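Local coordinates for virulence protein vsdE (PDB 5LQ6) that acts as a virulence effector of Salmonella, a cysteine hydrolase that suppresses immune responses of the infected host, at residues M61-V65 and C82-I87. The protein carries 4 engineered substitutions. Sequence-based numbering, arbitrary orientation.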
loop_
_atom_site.group_PDB
_atom_site.type_symbol
_atom_site.label_atom_id
_atom_site.label_comp_id
_atom_site.label_asym_id
_atom_site.label_seq_id
_atom_site.Cartn_x
_atom_site.Cartn_y
_atom_site.Cartn_z
ATOM N N MET A 61 -10.504 4.110 6.048
ATOM C CA MET A 61 -9.255 3.375 6.322
ATOM C C MET A 61 -8.028 4.162 5.886
ATOM O O MET A 61 -7.003 4.200 6.578
ATOM C CB MET A 61 -9.300 2.001 5.641
ATOM C CG MET A 61 -10.354 1.119 6.258
ATOM S SD MET A 61 -10.394 -0.572 5.695
ATOM C CE MET A 61 -9.121 -1.271 6.772
ATOM N N ALA A 62 -8.114 4.823 4.743
ATOM C CA ALA A 62 -7.006 5.654 4.262
ATOM C C ALA A 62 -6.767 6.860 5.137
ATOM O O ALA A 62 -5.643 7.248 5.382
ATOM C CB ALA A 62 -7.243 6.103 2.836
ATOM N N ARG A 63 -7.861 7.460 5.641
ATOM C CA ARG A 63 -7.694 8.560 6.587
ATOM C C ARG A 63 -7.051 8.103 7.883
ATOM O O ARG A 63 -6.254 8.834 8.440
ATOM C CB ARG A 63 -9.038 9.219 6.884
ATOM C CG ARG A 63 -9.599 10.032 5.734
ATOM C CD ARG A 63 -11.030 10.427 5.994
ATOM N NE ARG A 63 -11.487 11.441 5.035
ATOM C CZ ARG A 63 -12.764 11.818 4.896
ATOM N NH1 ARG A 63 -13.748 11.238 5.623
ATOM N NH2 ARG A 63 -13.059 12.771 4.032
ATOM N N TYR A 64 -7.421 6.920 8.356
ATOM C CA TYR A 64 -6.927 6.370 9.624
ATOM C C TYR A 64 -5.405 6.252 9.643
ATOM O O TYR A 64 -4.745 6.624 10.616
ATOM C CB TYR A 64 -7.559 5.045 9.948
ATOM C CG TYR A 64 -7.063 4.480 11.248
ATOM C CD1 TYR A 64 -7.615 4.888 12.468
ATOM C CD2 TYR A 64 -6.029 3.555 11.292
ATOM C CE1 TYR A 64 -7.139 4.396 13.651
ATOM C CE2 TYR A 64 -5.545 3.064 12.499
ATOM C CZ TYR A 64 -6.124 3.472 13.679
ATOM O OH TYR A 64 -5.649 2.953 14.889
ATOM N N VAL A 65 -4.825 5.721 8.563
ATOM C CA VAL A 65 -3.402 5.466 8.616
ATOM C C VAL A 65 -2.522 6.666 8.680
ATOM O O VAL A 65 -1.374 6.581 9.144
ATOM C CB VAL A 65 -2.898 4.532 7.465
ATOM C CG1 VAL A 65 -3.539 3.167 7.549
ATOM C CG2 VAL A 65 -3.135 5.131 6.103
ATOM N N CYS A 82 0.975 -0.116 6.134
ATOM C CA CYS A 82 -0.009 -0.007 7.221
ATOM C C CYS A 82 -1.425 -0.219 6.686
ATOM O O CYS A 82 -2.216 -0.979 7.197
ATOM C CB CYS A 82 0.050 1.347 7.899
ATOM S SG CYS A 82 1.457 1.572 9.012
ATOM N N LEU A 83 -1.737 0.507 5.610
ATOM C CA LEU A 83 -3.070 0.392 5.041
ATOM C C LEU A 83 -3.315 -1.000 4.537
ATOM O O LEU A 83 -4.396 -1.556 4.689
ATOM C CB LEU A 83 -3.240 1.430 3.922
ATOM C CG LEU A 83 -4.605 1.479 3.262
ATOM C CD1 LEU A 83 -5.707 1.680 4.293
ATOM C CD2 LEU A 83 -4.638 2.586 2.202
ATOM N N HIS A 84 -2.340 -1.600 3.839
ATOM C CA HIS A 84 -2.486 -2.969 3.363
ATOM C C HIS A 84 -2.772 -3.976 4.471
ATOM O O HIS A 84 -3.591 -4.878 4.339
ATOM C CB HIS A 84 -1.248 -3.346 2.562
ATOM C CG HIS A 84 -1.346 -4.635 1.829
ATOM N ND1 HIS A 84 -2.099 -4.782 0.688
ATOM C CD2 HIS A 84 -0.732 -5.820 2.012
ATOM C CE1 HIS A 84 -2.010 -6.014 0.252
ATOM N NE2 HIS A 84 -1.165 -6.668 1.021
ATOM N N TYR A 85 -2.016 -3.827 5.540
ATOM C CA TYR A 85 -2.228 -4.653 6.714
ATOM C C TYR A 85 -3.630 -4.486 7.298
ATOM O O TYR A 85 -4.289 -5.477 7.601
ATOM C CB TYR A 85 -1.175 -4.320 7.764
ATOM C CG TYR A 85 -1.256 -5.064 9.086
ATOM C CD1 TYR A 85 -2.061 -4.640 10.097
ATOM C CD2 TYR A 85 -0.501 -6.194 9.256
ATOM C CE1 TYR A 85 -2.079 -5.333 11.320
ATOM C CE2 TYR A 85 -0.491 -6.883 10.482
ATOM C CZ TYR A 85 -1.313 -6.426 11.477
ATOM O OH TYR A 85 -1.366 -7.122 12.723
ATOM N N ASN A 86 -4.062 -3.253 7.473
ATOM C CA ASN A 86 -5.400 -2.950 8.023
ATOM C C ASN A 86 -6.493 -3.536 7.114
ATOM O O ASN A 86 -7.465 -4.128 7.575
ATOM C CB ASN A 86 -5.598 -1.452 8.194
ATOM C CG ASN A 86 -4.733 -0.866 9.306
ATOM O OD1 ASN A 86 -4.096 -1.631 10.045
ATOM N ND2 ASN A 86 -4.646 0.421 9.369
ATOM N N ILE A 87 -6.346 -3.386 5.796
ATOM C CA ILE A 87 -7.318 -3.955 4.910
ATOM C C ILE A 87 -7.373 -5.470 5.056
ATOM O O ILE A 87 -8.469 -6.061 5.144
ATOM C CB ILE A 87 -7.006 -3.560 3.425
ATOM C CG1 ILE A 87 -7.273 -2.097 3.225
ATOM C CG2 ILE A 87 -7.819 -4.414 2.439
ATOM C CD1 ILE A 87 -6.616 -1.547 1.971
HETATM O O HOH W 1 -6.733 1.726 7.932
#
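Met-61 reaches from helix 55-65 to helix 76-89 and illustrates how a flexible thioether bridges two helices whose short segment axes approach to 9.7 Å. Its CB lies against Leu-83 CD1, 3.9 Å away. CG and SD then carry the chain across, and because the torsion about the CG-SD bond is bent (chi3 84°), the terminal CE turns onto the backbone of the second helix, 3.4 Å from Asn-86 O. The same methyl touches Asn-86 CB and Ile-87 CG1. Leu-83 answers in the other direction: its CD1 packs on the carbonyl of Met-61, while Ala-62 makes a looser apolar contact with CD2. Farther along helix 55-65, Val-65 CG1 rests against Cys-82 CB and Leu-83 CB, 4.0 Å from each, and passes the amide of Asn-86, whose ND2 comes within 3.5 Å. With CG placed anti to its own carbonyl carbon, the Asn-86 amide extends back toward Val-65. The Tyr-64 ring meets ND2 obliquely, its plane 61° from that of the amide.

The polar link between the helices is a water. It donates to Met-61 O at 2.8 Å and accepts from Asn-86 ND2 at 2.9 Å; Met-61 O takes it as well as the weak bond from Val-65 N. ND2 also binds Leu-94 O, and Asn-86 OD1 takes a weak bond from Ile-93 N, tying the side chain to the start of strand 94-96. Helix 76-89 begins at Cys-76, probably the nucleophile of a Cys-His-Asp triad as in papain-like hydrolases, and helix 55-65 packs on its later turns at 131°. The chemistry implies that a buried asparagine is accommodated in this largely apolar interface because its amide is bonded at both ends, which probably fixes its rotation.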